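Mandalate racemase/muconate lactonizing enzyme (Unidentified, PDB 4E4U) is a putative enolase-superfamily enzyme of the mandelate racemase/muconate lactonizing type, probably acting by abstracting a proton alpha to a carboxylate. Local coordinates at residues A[129-134]-A[146-151]; A[163-168]-A[202-207]; A[336-341]-A[351-356]; A[186-191]-A[221-226]. All coordinates share one frame; numbering follows the deposited sequence.

Contact 1 comes first along the chain, contacts 2 and 4 interleave after it, and contact 3 follows last. Contacts 1, 2 and 3 all reach the mixed sheet of the barrel domain: strand 125-130 pairs with both 162-165 and 333-335. Contact 4 lies outside it, between helices 181-198 and 214-224. The centres of contacts 1 and 2 are about 10 Å apart, as are those of contacts 2 and 4, and each of these pairs touches directly. Contact 3 touches contact 1 through Thr129 and Tyr132, but its centre is about 29 Å from that of contact 4. The four thus sample the barrel from strand pairing to outer helix layer, and the pairing of 333-335 with 125-130 closes it.

Contact 1: A[129-134]-A[146-151]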
loop_
_atom_site.group_PDB
_atom_site.type_symbol
_atom_site.label_atom_id
_atom_site.label_comp_id
_atom_site.label_asym_id
_atom_site.label_seq_id
_atom_site.Cartn_x
_atom_site.Cartn_y
_atom_site.Cartn_z
ATOM N N THR A 129 15.680 -23.723 28.131
ATOM C CA THR A 129 16.508 -24.721 27.477
ATOM C C THR A 129 15.685 -25.589 26.533
ATOM O O THR A 129 14.475 -25.754 26.714
ATOM C CB THR A 129 17.253 -25.616 28.501
ATOM O OG1 THR A 129 18.118 -26.526 27.806
ATOM C CG2 THR A 129 16.266 -26.399 29.366
ATOM N N TYR A 130 16.342 -26.117 25.504
ATOM C CA TYR A 130 15.800 -27.247 24.769
ATOM C C TYR A 130 15.611 -28.408 25.731
ATOM O O TYR A 130 16.358 -28.557 26.708
ATOM C CB TYR A 130 16.777 -27.701 23.687
ATOM C CG TYR A 130 16.420 -27.309 22.274
ATOM C CD1 TYR A 130 15.259 -27.769 21.670
ATOM C CD2 TYR A 130 17.263 -26.495 21.535
ATOM C CE1 TYR A 130 14.939 -27.420 20.373
ATOM C CE2 TYR A 130 16.956 -26.139 20.237
ATOM C CZ TYR A 130 15.788 -26.603 19.660
ATOM O OH TYR A 130 15.478 -26.246 18.368
ATOM N N LEU A 131 14.624 -29.244 25.439
ATOM C CA LEU A 131 14.458 -30.496 26.153
ATOM C C LEU A 131 15.454 -31.514 25.604
ATOM O O LEU A 131 15.570 -31.692 24.382
ATOM C CB LEU A 131 13.029 -31.011 25.988
ATOM C CG LEU A 131 11.941 -30.065 26.502
ATOM C CD1 LEU A 131 10.545 -30.632 26.238
ATOM C CD2 LEU A 131 12.139 -29.784 27.985
ATOM N N TYR A 132 16.177 -32.177 26.504
ATOM C CA TYR A 132 17.124 -33.224 26.115
ATOM C C TYR A 132 16.755 -34.563 26.751
ATOM O O TYR A 132 17.489 -35.079 27.602
ATOM C CB TYR A 132 18.550 -32.833 26.512
ATOM C CG TYR A 132 19.103 -31.656 25.739
ATOM C CD1 TYR A 132 19.724 -31.834 24.509
ATOM C CD2 TYR A 132 19.011 -30.364 26.242
ATOM C CE1 TYR A 132 20.232 -30.755 23.803
ATOM C CE2 TYR A 132 19.513 -29.286 25.550
ATOM C CZ TYR A 132 20.123 -29.479 24.331
ATOM O OH TYR A 132 20.621 -28.388 23.651
ATOM N N PRO A 133 15.622 -35.147 26.328
ATOM C CA PRO A 133 15.147 -36.387 26.945
ATOM C C PRO A 133 15.991 -37.566 26.485
ATOM O O PRO A 133 16.403 -37.600 25.328
ATOM C CB PRO A 133 13.712 -36.523 26.399
ATOM C CG PRO A 133 13.430 -35.246 25.626
ATOM C CD PRO A 133 14.757 -34.737 25.208
ATOM N N LYS A 134 16.254 -38.514 27.376
ATOM C CA LYS A 134 17.007 -39.705 27.000
ATOM C C LYS A 134 16.118 -40.939 26.984
ATOM O O LYS A 134 15.268 -41.114 27.863
ATOM C CB LYS A 134 18.188 -39.933 27.947
ATOM C CG LYS A 134 19.329 -38.940 27.785
ATOM C CD LYS A 134 20.529 -39.348 28.635
ATOM C CE LYS A 134 21.641 -38.304 28.556
ATOM N NZ LYS A 134 22.821 -38.669 29.394
ATOM N N ASP A 146 6.018 -38.279 25.519
ATOM C CA ASP A 146 5.942 -38.504 26.958
ATOM C C ASP A 146 7.302 -38.319 27.635
ATOM O O ASP A 146 7.379 -37.782 28.741
ATOM C CB ASP A 146 5.339 -39.878 27.248
ATOM C CG ASP A 146 3.889 -39.972 26.807
ATOM O OD1 ASP A 146 3.114 -39.039 27.108
ATOM O OD2 ASP A 146 3.528 -40.971 26.150
ATOM N N LEU A 147 8.375 -38.746 26.969
ATOM C CA LEU A 147 9.724 -38.476 27.463
ATOM C C LEU A 147 9.985 -36.974 27.481
ATOM O O LEU A 147 10.597 -36.457 28.415
ATOM C CB LEU A 147 10.785 -39.163 26.603
ATOM C CG LEU A 147 11.049 -40.648 26.815
ATOM C CD1 LEU A 147 12.135 -41.096 25.859
ATOM C CD2 LEU A 147 11.455 -40.924 28.259
ATOM N N ALA A 148 9.533 -36.280 26.438
ATOM C CA ALA A 148 9.662 -34.827 26.384
ATOM C C ALA A 148 8.918 -34.190 27.559
ATOM O O ALA A 148 9.446 -33.302 28.232
ATOM C CB ALA A 148 9.139 -34.290 25.058
ATOM N N ALA A 149 7.694 -34.649 27.806
ATOM C CA ALA A 149 6.880 -34.101 28.884
ATOM C C ALA A 149 7.547 -34.314 30.243
ATOM O O ALA A 149 7.575 -33.404 31.078
ATOM C CB ALA A 149 5.487 -34.712 28.864
ATOM N N GLU A 150 8.076 -35.516 30.463
ATOM C CA GLU A 150 8.767 -35.839 31.709
ATOM C C GLU A 150 9.971 -34.924 31.896
ATOM O O GLU A 150 10.213 -34.406 32.989
ATOM C CB GLU A 150 9.211 -37.302 31.695
ATOM C CG GLU A 150 10.076 -37.715 32.876
ATOM C CD GLU A 150 10.512 -39.164 32.803
ATOM O OE1 GLU A 150 11.121 -39.560 31.786
ATOM O OE2 GLU A 150 10.245 -39.907 33.769
ATOM N N CYS A 151 10.718 -34.721 30.817
ATOM C CA CYS A 151 11.879 -33.845 30.845
ATOM C C CYS A 151 11.466 -32.402 31.145
ATOM O O CYS A 151 12.121 -31.707 31.923
ATOM C CB CYS A 151 12.612 -33.937 29.506
ATOM S SG CYS A 151 14.059 -32.878 29.350
#
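Cys151 points its sulfur at the bend of 129-134, where SG stands 3.6 Å from Tyr132 N without a hydrogen bond and 3.9 Å from Leu131 CD2. In this setting SG is anti to its own backbone N (chi1 178°), beside the carbonyl carbon. The other branch of Leu131 reaches the helix one turn back: CD1 comes within 3.5 Å of Ala148 O and 4.1 Å of Ala148 CB. Pro133 packs its ring alongside the same helix face, with CB 3.9 Å from Leu147 CB and CG 4.2 Å from Cys151 CB. At the outer end, Leu147 CD1 meets Lys134 O at 3.7 Å. No hydrogen bond joins the segments, so the contact rests on apolar packing.

Behind this first shell, Leu131 also leans on Val163 and Phe165 of the next strand, while Ala148 is backed by Phe190 of helix 181-198. Cys151 SG is covalently linked to a dithiol, probably from the crystallisation liquor, in a pocket shared with Tyr132. Helix 145-158 here folds back against the exit of strand 125-130, the first half of a beta-alpha-beta crossover in the enolase-type barrel.

Contact 2: A[163-168]-A[202-207]; sequences VKFDPA and ADLLFG
Lys164 and Leu205 share one face of a parallel strand pair, their side chains crossing at about a right angle with the two CB atoms 3.8 Å apart. Lys164 CG is anti to its backbone N (chi1 -170°) and passes over Gly207, 3.7 Å from Gly207 CA; a bend further out at chi3 then leads the chain away from strand 203-206. Its NZ ends among Tyr128 OH and Glu233, with Glu334 a long, weak ion partner.

On the other face, Phe165 has CG between the backbone N and the carbonyl carbon (chi1 48°), and the end of its side chain comes nearer strand 203-206. Leu205 O sits over one ring face, toward the rim, and Leu204 CD2 approaches the ring edge at 4.2 Å from CE1. Phe206 instead turns CG anti to its N and runs across Phe165 at about a right angle, its CD1 4.1 Å from Phe165 CE2. The far end of the Phe206 ring meets the proline, CZ lying 3.6 Å from Pro167 CD.

The backbones are stitched by Val163 N to Asp203 O, Leu205 N to Val163 O at 2.9 Å, a weak bond from Phe165 N to Leu205 O, and Gly207 N to Phe165 O at 2.8 Å. Beyond the strand, Asp166 OD1 accepts from Ala168 N in an Asx turn, while OD2 is taken by His209 and Gln211. The chemistry is two-sided: Val163, Leu204, Phe165 and Phe206 share the helix-facing side, whereas Lys164, beside Leu205, carries its amine to acidic and hydroxyl partners inside the barrel, where enzymes of this family generally keep their active site.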
loop_
_atom_site.group_PDB
_atom_site.type_symbol
_atom_site.label_atom_id
_atom_site.label_comp_id
_atom_site.label_asym_id
_atom_site.label_seq_id
_atom_site.Cartn_x
_atom_site.Cartn_y
_atom_site.Cartn_z
ATOM N N VAL A 163 10.436 -23.928 28.014
ATOM C CA VAL A 163 11.158 -25.072 27.461
ATOM C C VAL A 163 10.929 -25.112 25.957
ATOM O O VAL A 163 9.868 -24.694 25.479
ATOM C CB VAL A 163 10.720 -26.415 28.104
ATOM C CG1 VAL A 163 11.101 -26.454 29.585
ATOM C CG2 VAL A 163 9.215 -26.655 27.911
ATOM N N LYS A 164 11.922 -25.598 25.210
ATOM C CA LYS A 164 11.843 -25.629 23.750
ATOM C C LYS A 164 11.992 -27.051 23.209
ATOM O O LYS A 164 12.708 -27.873 23.776
ATOM C CB LYS A 164 12.905 -24.713 23.143
ATOM C CG LYS A 164 12.743 -24.497 21.643
ATOM C CD LYS A 164 13.423 -23.210 21.180
ATOM C CE LYS A 164 14.871 -23.440 20.801
ATOM N NZ LYS A 164 15.528 -22.213 20.248
ATOM N N PHE A 165 11.315 -27.335 22.100
ATOM C CA PHE A 165 11.363 -28.663 21.474
ATOM C C PHE A 165 10.966 -28.518 20.009
ATOM O O PHE A 165 10.241 -27.585 19.652
ATOM C CB PHE A 165 10.445 -29.668 22.205
ATOM C CG PHE A 165 9.068 -29.138 22.469
ATOM C CD1 PHE A 165 8.817 -28.350 23.583
ATOM C CD2 PHE A 165 8.026 -29.411 21.592
ATOM C CE1 PHE A 165 7.546 -27.832 23.812
ATOM C CE2 PHE A 165 6.755 -28.901 21.816
ATOM C CZ PHE A 165 6.516 -28.113 22.929
ATOM N N ASP A 166 11.468 -29.416 19.158
ATOM C CA ASP A 166 11.107 -29.416 17.737
ATOM C C ASP A 166 10.664 -30.803 17.272
ATOM O O ASP A 166 11.497 -31.646 16.915
ATOM C CB ASP A 166 12.268 -28.939 16.855
ATOM C CG ASP A 166 11.883 -28.878 15.380
ATOM O OD1 ASP A 166 10.712 -29.164 15.060
ATOM O OD2 ASP A 166 12.737 -28.547 14.536
ATOM N N PRO A 167 9.344 -31.041 17.259
ATOM C CA PRO A 167 8.800 -32.335 16.837
ATOM C C PRO A 167 8.438 -32.384 15.347
ATOM O O PRO A 167 7.753 -33.317 14.915
ATOM C CB PRO A 167 7.540 -32.459 17.701
ATOM C CG PRO A 167 7.064 -31.047 17.836
ATOM C CD PRO A 167 8.294 -30.150 17.787
ATOM N N ALA A 168 8.908 -31.408 14.569
ATOM C CA ALA A 168 8.418 -31.229 13.199
ATOM C C ALA A 168 9.213 -31.957 12.110
ATOM O O ALA A 168 9.019 -31.696 10.923
ATOM C CB ALA A 168 8.297 -29.755 12.871
ATOM N N ALA A 202 5.465 -22.989 32.868
ATOM C CA ALA A 202 6.466 -22.764 31.833
ATOM C C ALA A 202 5.808 -22.534 30.487
ATOM O O ALA A 202 4.849 -23.221 30.122
ATOM C CB ALA A 202 7.434 -23.938 31.752
ATOM N N ASP A 203 6.326 -21.556 29.760
ATOM C CA ASP A 203 5.922 -21.370 28.379
ATOM C C ASP A 203 6.457 -22.473 27.474
ATOM O O ASP A 203 7.528 -23.042 27.727
ATOM C CB ASP A 203 6.412 -20.015 27.863
ATOM C CG ASP A 203 5.497 -18.871 28.267
ATOM O OD1 ASP A 203 4.322 -18.854 27.830
ATOM O OD2 ASP A 203 5.954 -17.976 29.015
ATOM N N LEU A 204 5.691 -22.769 26.426
ATOM C CA LEU A 204 6.143 -23.652 25.363
ATOM C C LEU A 204 6.789 -22.823 24.268
ATOM O O LEU A 204 6.205 -21.844 23.790
ATOM C CB LEU A 204 4.961 -24.396 24.742
ATOM C CG LEU A 204 4.007 -25.155 25.658
ATOM C CD1 LEU A 204 2.924 -25.850 24.848
ATOM C CD2 LEU A 204 4.762 -26.156 26.474
ATOM N N LEU A 205 7.988 -23.221 23.865
ATOM C CA LEU A 205 8.685 -22.599 22.748
ATOM C C LEU A 205 8.730 -23.629 21.637
ATOM O O LEU A 205 9.374 -24.670 21.773
ATOM C CB LEU A 205 10.100 -22.191 23.161
ATOM C CG LEU A 205 10.179 -21.366 24.440
ATOM C CD1 LEU A 205 11.615 -21.121 24.832
ATOM C CD2 LEU A 205 9.441 -20.063 24.278
ATOM N N PHE A 206 8.010 -23.371 20.551
ATOM C CA PHE A 206 7.945 -24.354 19.486
ATOM C C PHE A 206 9.132 -24.115 18.558
ATOM O O PHE A 206 9.121 -23.190 17.744
ATOM C CB PHE A 206 6.604 -24.303 18.750
ATOM C CG PHE A 206 6.314 -25.546 17.979
ATOM C CD1 PHE A 206 5.734 -26.646 18.599
ATOM C CD2 PHE A 206 6.655 -25.631 16.642
ATOM C CE1 PHE A 206 5.484 -27.798 17.888
ATOM C CE2 PHE A 206 6.408 -26.778 15.926
ATOM C CZ PHE A 206 5.824 -27.862 16.545
ATOM N N GLY A 207 10.166 -24.935 18.726
ATOM C CA GLY A 207 11.485 -24.625 18.207
ATOM C C GLY A 207 11.810 -25.179 16.840
ATOM O O GLY A 207 12.859 -25.806 16.648
#

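Contact 3: A[336-341]-A[351-356]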
loop_
_atom_site.group_PDB
_atom_site.type_symbol
_atom_site.label_atom_id
_atom_site.label_comp_id
_atom_site.label_asym_id
_atom_site.label_seq_id
_atom_site.Cartn_x
_atom_site.Cartn_y
_atom_site.Cartn_z
ATOM N N ILE A 336 21.965 -23.644 27.359
ATOM C CA ILE A 336 22.185 -25.043 27.039
ATOM C C ILE A 336 22.148 -25.789 28.362
ATOM O O ILE A 336 23.123 -25.810 29.113
ATOM C CB ILE A 336 23.481 -25.256 26.247
ATOM C CG1 ILE A 336 23.379 -24.499 24.915
ATOM C CG2 ILE A 336 23.711 -26.735 26.002
ATOM C CD1 ILE A 336 24.624 -24.530 24.054
ATOM N N MET A 337 20.980 -26.359 28.654
ATOM C CA MET A 337 20.683 -26.904 29.976
ATOM C C MET A 337 21.003 -25.848 31.032
ATOM O O MET A 337 20.532 -24.718 30.901
ATOM C CB MET A 337 21.374 -28.251 30.190
ATOM C CG MET A 337 20.850 -29.275 29.190
ATOM S SD MET A 337 21.403 -30.953 29.413
ATOM C CE MET A 337 23.110 -30.741 29.020
ATOM N N THR A 338 21.801 -26.177 32.046
ATOM C CA THR A 338 22.127 -25.183 33.071
ATOM C C THR A 338 23.598 -24.759 33.052
ATOM O O THR A 338 24.148 -24.355 34.077
ATOM C CB THR A 338 21.731 -25.658 34.483
ATOM O OG1 THR A 338 22.456 -26.846 34.814
ATOM C CG2 THR A 338 20.240 -25.955 34.538
ATOM N N TRP A 339 24.213 -24.852 31.875
ATOM C CA TRP A 339 25.590 -24.406 31.633
ATOM C C TRP A 339 26.645 -25.216 32.373
ATOM O O TRP A 339 27.744 -24.717 32.640
ATOM C CB TRP A 339 25.772 -22.913 31.938
ATOM C CG TRP A 339 24.905 -22.000 31.120
ATOM C CD1 TRP A 339 23.915 -21.182 31.583
ATOM C CD2 TRP A 339 24.959 -21.798 29.703
ATOM N NE1 TRP A 339 23.352 -20.483 30.544
ATOM C CE2 TRP A 339 23.979 -20.842 29.373
ATOM C CE3 TRP A 339 25.744 -22.334 28.675
ATOM C CZ2 TRP A 339 23.753 -20.413 28.063
ATOM C CZ3 TRP A 339 25.519 -21.909 27.373
ATOM C CH2 TRP A 339 24.530 -20.960 27.079
ATOM N N GLY A 340 26.316 -26.461 32.713
ATOM C CA GLY A 340 27.284 -27.361 33.316
ATOM C C GLY A 340 28.046 -28.110 32.239
ATOM O O GLY A 340 28.192 -27.625 31.112
ATOM N N GLY A 341 28.539 -29.294 32.582
ATOM C CA GLY A 341 29.222 -30.133 31.616
ATOM C C GLY A 341 30.406 -29.448 30.963
ATOM O O GLY A 341 31.152 -28.719 31.617
ATOM N N ILE A 351 29.549 -19.967 33.739
ATOM C CA ILE A 351 28.350 -19.141 33.754
ATOM C C ILE A 351 27.455 -19.607 34.892
ATOM O O ILE A 351 27.272 -20.812 35.096
ATOM C CB ILE A 351 27.613 -19.261 32.422
ATOM C CG1 ILE A 351 28.504 -18.719 31.304
ATOM C CG2 ILE A 351 26.281 -18.520 32.469
ATOM C CD1 ILE A 351 28.016 -19.047 29.927
ATOM N N ARG A 352 26.916 -18.651 35.638
ATOM C CA ARG A 352 26.097 -18.944 36.806
ATOM C C ARG A 352 24.606 -18.995 36.470
ATOM O O ARG A 352 24.055 -18.069 35.863
ATOM C CB ARG A 352 26.351 -17.894 37.884
ATOM C CG ARG A 352 25.661 -18.169 39.199
ATOM C CD ARG A 352 26.004 -17.097 40.214
ATOM N NE ARG A 352 25.314 -17.317 41.478
ATOM C CZ ARG A 352 25.920 -17.641 42.615
ATOM N NH1 ARG A 352 27.237 -17.779 42.658
ATOM N NH2 ARG A 352 25.202 -17.826 43.711
ATOM N N TRP A 353 23.960 -20.082 36.881
ATOM C CA TRP A 353 22.549 -20.322 36.607
ATOM C C TRP A 353 21.884 -20.733 37.912
ATOM O O TRP A 353 22.379 -21.616 38.615
ATOM C CB TRP A 353 22.403 -21.443 35.573
ATOM C CG TRP A 353 21.004 -21.658 35.054
ATOM C CD1 TRP A 353 20.475 -21.160 33.897
ATOM C CD2 TRP A 353 19.959 -22.434 35.664
ATOM N NE1 TRP A 353 19.175 -21.576 33.756
ATOM C CE2 TRP A 353 18.837 -22.358 34.825
ATOM C CE3 TRP A 353 19.875 -23.183 36.843
ATOM C CZ2 TRP A 353 17.636 -23.000 35.124
ATOM C CZ3 TRP A 353 18.680 -23.822 37.136
ATOM C CH2 TRP A 353 17.580 -23.731 36.279
ATOM N N GLU A 354 20.771 -20.084 38.245
ATOM C CA GLU A 354 20.036 -20.393 39.470
ATOM C C GLU A 354 18.542 -20.246 39.275
ATOM O O GLU A 354 18.077 -19.187 38.848
ATOM C CB GLU A 354 20.436 -19.440 40.594
ATOM C CG GLU A 354 21.855 -19.534 41.055
ATOM C CD GLU A 354 22.126 -18.646 42.252
ATOM O OE1 GLU A 354 23.256 -18.691 42.761
ATOM O OE2 GLU A 354 21.214 -17.903 42.675
ATOM N N ASP A 355 17.798 -21.301 39.601
ATOM C CA ASP A 355 16.340 -21.250 39.671
ATOM C C ASP A 355 15.698 -20.629 38.428
ATOM O O ASP A 355 14.770 -19.823 38.537
ATOM C CB ASP A 355 15.901 -20.488 40.927
ATOM C CG ASP A 355 14.467 -20.790 41.327
ATOM O OD1 ASP A 355 13.931 -21.818 40.872
ATOM O OD2 ASP A 355 13.891 -20.014 42.119
ATOM N N GLY A 356 16.194 -20.988 37.247
ATOM C CA GLY A 356 15.599 -20.511 36.011
ATOM C C GLY A 356 16.255 -19.292 35.398
ATOM O O GLY A 356 15.886 -18.894 34.295
HETATM O O HOH W 1 29.607 -22.394 31.903
HETATM O O HOH W 2 27.700 -23.447 35.347
#
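Trp353 presents one indole face to Thr338, whose CG2 stands 3.5 Å above the centroid of the six-membered ring, 8° off the normal, in a CH-pi contact. Gly356 N lies over the opposite face, toward the rim. Trp339 is sandwiched likewise: Ile351 CG2 sits 4.0 Å from the centroid of its five-membered ring, 23° off the normal, with Ile351 CD1 over the same face nearer the six-membered ring, and Ile336 N lies over the other face, toward the rim. The two tryptophan side chains cross at about a right angle, meeting at their CD1 atoms, 4.1 Å apart. Trp353 CG is anti to the backbone N (chi1 -172°), and the ring beyond it meets Thr338 of the turn.

That turn, type II' from Ile336 to Trp339, is what brings Thr338 and Trp339 round to face the strand. No direct hydrogen bond spans the gap; two waters do. One donates to Trp339 O at 3.1 Å and accepts from Ile351 N at 3.0 Å. The second donates to Trp339 O and also to Ile351 O, the latter at 2.7 Å. Trp339 O thus takes two water bonds, whereas Met337 O is buried here with no partner.

Trp353 NE1 bonds to Ser127 OG in strand 125-130, and Leu158 of helix 145-158 touches both Trp353 and Thr338. Trp339 and Ile351 also rest on Ala317 of helix 314-325, while Ile358 of strand 357-359 lies against both tryptophans and Ile351.

Contact 4: A[186-191]-A[221-226]; sequences RCELFC and AKRLEK
Glu188 reaches from helix 181-198 to helix 214-224 and the residues after it, the two being neighbouring outer helices of the beta/alpha barrel, and joins Arg223 and Lys226 in a salt-bridge network. Its carboxylate divides between the two cations. OE1 accepts a weak, bent bond from Arg223 NH1 at 3.1 Å, the carboxylate and guanidinium planes standing 80° apart, so the pair does not form a flat two-bond bridge. OE2 takes the shorter bond, 2.8 Å from Lys226 NZ, which comes in 60° out of the carboxylate plane. Glu188 crosses both basic side chains at about a right angle, and its CG also rides 3.6 Å from Arg223 O.

Arg223 is shared more widely: NH1 also bridges to Asp185, and NH2 forms a salt bridge with Asp228 of the third subunit, which ties this helix pair to the assembly. Deeper in, Leu224 wedges its CD2 branch between two turns of the opposite helix, 3.8 Å from Cys191 SG and 4.0 Å from Cys187 O. Beneath it, both cysteines and Leu224 pack onto Phe206 of strand 203-206, linking helices and sheet.

Lys226 curls back to reach the carboxylate: CG starts between its backbone N and carbonyl carbon (chi1 68°), later bends turn the chain round, and NZ also donates to Arg223 O at 2.9 Å.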
loop_
_atom_site.group_PDB
_atom_site.type_symbol
_atom_site.label_atom_id
_atom_site.label_comp_id
_atom_site.label_asym_id
_atom_site.label_seq_id
_atom_site.Cartn_x
_atom_site.Cartn_y
_atom_site.Cartn_z
ATOM N N ARG A 186 1.764 -35.184 15.412
ATOM C CA ARG A 186 2.817 -35.353 16.406
ATOM C C ARG A 186 3.182 -34.014 17.041
ATOM O O ARG A 186 3.404 -33.934 18.248
ATOM C CB ARG A 186 4.052 -36.002 15.777
ATOM C CG ARG A 186 5.194 -36.211 16.750
ATOM C CD ARG A 186 6.339 -36.938 16.082
ATOM N NE ARG A 186 7.013 -36.083 15.107
ATOM C CZ ARG A 186 7.604 -36.521 13.998
ATOM N NH1 ARG A 186 7.582 -37.809 13.677
ATOM N NH2 ARG A 186 8.208 -35.664 13.193
ATOM N N CYS A 187 3.232 -32.961 16.233
ATOM C CA CYS A 187 3.547 -31.629 16.749
ATOM C C CYS A 187 2.519 -31.204 17.789
ATOM O O CYS A 187 2.865 -30.696 18.862
ATOM C CB CYS A 187 3.578 -30.595 15.619
ATOM S SG CYS A 187 4.961 -30.769 14.484
ATOM N N GLU A 188 1.251 -31.439 17.470
ATOM C CA GLU A 188 0.154 -31.115 18.364
ATOM C C GLU A 188 0.241 -31.944 19.648
ATOM O O GLU A 188 0.029 -31.424 20.749
ATOM C CB GLU A 188 -1.171 -31.383 17.652
ATOM C CG GLU A 188 -2.254 -30.403 17.981
ATOM C CD GLU A 188 -3.554 -30.703 17.267
ATOM O OE1 GLU A 188 -3.541 -31.053 16.056
ATOM O OE2 GLU A 188 -4.597 -30.574 17.927
ATOM N N LEU A 189 0.549 -33.233 19.503
ATOM C CA LEU A 189 0.639 -34.141 20.648
ATOM C C LEU A 189 1.775 -33.766 21.599
ATOM O O LEU A 189 1.615 -33.845 22.818
ATOM C CB LEU A 189 0.792 -35.589 20.181
ATOM C CG LEU A 189 0.774 -36.627 21.300
ATOM C CD1 LEU A 189 -0.527 -36.545 22.090
ATOM C CD2 LEU A 189 0.967 -38.022 20.738
ATOM N N PHE A 190 2.920 -33.361 21.052
ATOM C CA PHE A 190 4.012 -32.876 21.892
ATOM C C PHE A 190 3.556 -31.681 22.718
ATOM O O PHE A 190 3.797 -31.623 23.928
ATOM C CB PHE A 190 5.227 -32.485 21.051
ATOM C CG PHE A 190 6.264 -33.564 20.937
ATOM C CD1 PHE A 190 6.042 -34.684 20.140
ATOM C CD2 PHE A 190 7.472 -33.450 21.606
ATOM C CE1 PHE A 190 7.008 -35.676 20.021
ATOM C CE2 PHE A 190 8.440 -34.438 21.501
ATOM C CZ PHE A 190 8.208 -35.554 20.708
ATOM N N CYS A 191 2.889 -30.728 22.076
ATOM C CA CYS A 191 2.411 -29.561 22.808
ATOM C C CYS A 191 1.411 -29.957 23.886
ATOM O O CYS A 191 1.463 -29.450 25.006
ATOM C CB CYS A 191 1.813 -28.512 21.867
ATOM S SG CYS A 191 3.050 -27.681 20.869
ATOM N N ALA A 221 0.387 -23.821 12.650
ATOM C CA ALA A 221 0.058 -22.801 13.641
ATOM C C ALA A 221 -1.387 -22.920 14.130
ATOM O O ALA A 221 -1.649 -22.800 15.328
ATOM C CB ALA A 221 0.324 -21.406 13.091
ATOM N N LYS A 222 -2.326 -23.178 13.221
ATOM C CA LYS A 222 -3.729 -23.279 13.630
ATOM C C LYS A 222 -3.932 -24.402 14.642
ATOM O O LYS A 222 -4.742 -24.265 15.550
ATOM C CB LYS A 222 -4.668 -23.444 12.431
ATOM C CG LYS A 222 -4.644 -22.299 11.415
ATOM C CD LYS A 222 -4.312 -20.923 12.001
ATOM C CE LYS A 222 -5.524 -20.216 12.569
ATOM N NZ LYS A 222 -5.175 -18.815 12.970
ATOM N N ARG A 223 -3.179 -25.489 14.494
ATOM C CA ARG A 223 -3.237 -26.608 15.428
ATOM C C ARG A 223 -2.605 -26.304 16.775
ATOM O O ARG A 223 -3.027 -26.843 17.803
ATOM C CB ARG A 223 -2.541 -27.820 14.830
ATOM C CG ARG A 223 -3.305 -28.477 13.705
ATOM C CD ARG A 223 -2.387 -29.426 12.983
ATOM N NE ARG A 223 -3.025 -30.234 11.948
ATOM C CZ ARG A 223 -3.293 -31.530 12.067
ATOM N NH1 ARG A 223 -3.023 -32.175 13.198
ATOM N NH2 ARG A 223 -3.822 -32.183 11.047
ATOM N N LEU A 224 -1.586 -25.451 16.769
ATOM C CA LEU A 224 -0.826 -25.177 17.982
ATOM C C LEU A 224 -1.443 -24.085 18.841
ATOM O O LEU A 224 -1.121 -23.977 20.029
ATOM C CB LEU A 224 0.618 -24.806 17.640
ATOM C CG LEU A 224 1.414 -25.870 16.883
ATOM C CD1 LEU A 224 2.861 -25.425 16.758
ATOM C CD2 LEU A 224 1.312 -27.241 17.559
ATOM N N GLU A 225 -2.319 -23.273 18.255
ATOM C CA GLU A 225 -2.859 -22.119 18.976
ATOM C C GLU A 225 -3.539 -22.486 20.295
ATOM O O GLU A 225 -3.423 -21.757 21.277
ATOM C CB GLU A 225 -3.797 -21.296 18.084
ATOM C CG GLU A 225 -3.034 -20.440 17.076
ATOM C CD GLU A 225 -3.912 -19.733 16.054
ATOM O OE1 GLU A 225 -5.143 -19.922 16.062
ATOM O OE2 GLU A 225 -3.367 -18.984 15.218
ATOM N N LYS A 226 -4.220 -23.627 20.333
ATOM C CA LYS A 226 -4.930 -24.019 21.549
ATOM C C LYS A 226 -3.999 -24.273 22.737
ATOM O O LYS A 226 -4.457 -24.310 23.876
ATOM C CB LYS A 226 -5.813 -25.251 21.298
ATOM C CG LYS A 226 -5.041 -26.540 21.016
ATOM C CD LYS A 226 -5.974 -27.742 20.805
ATOM C CE LYS A 226 -6.600 -27.769 19.409
ATOM N NZ LYS A 226 -5.596 -27.971 18.308
#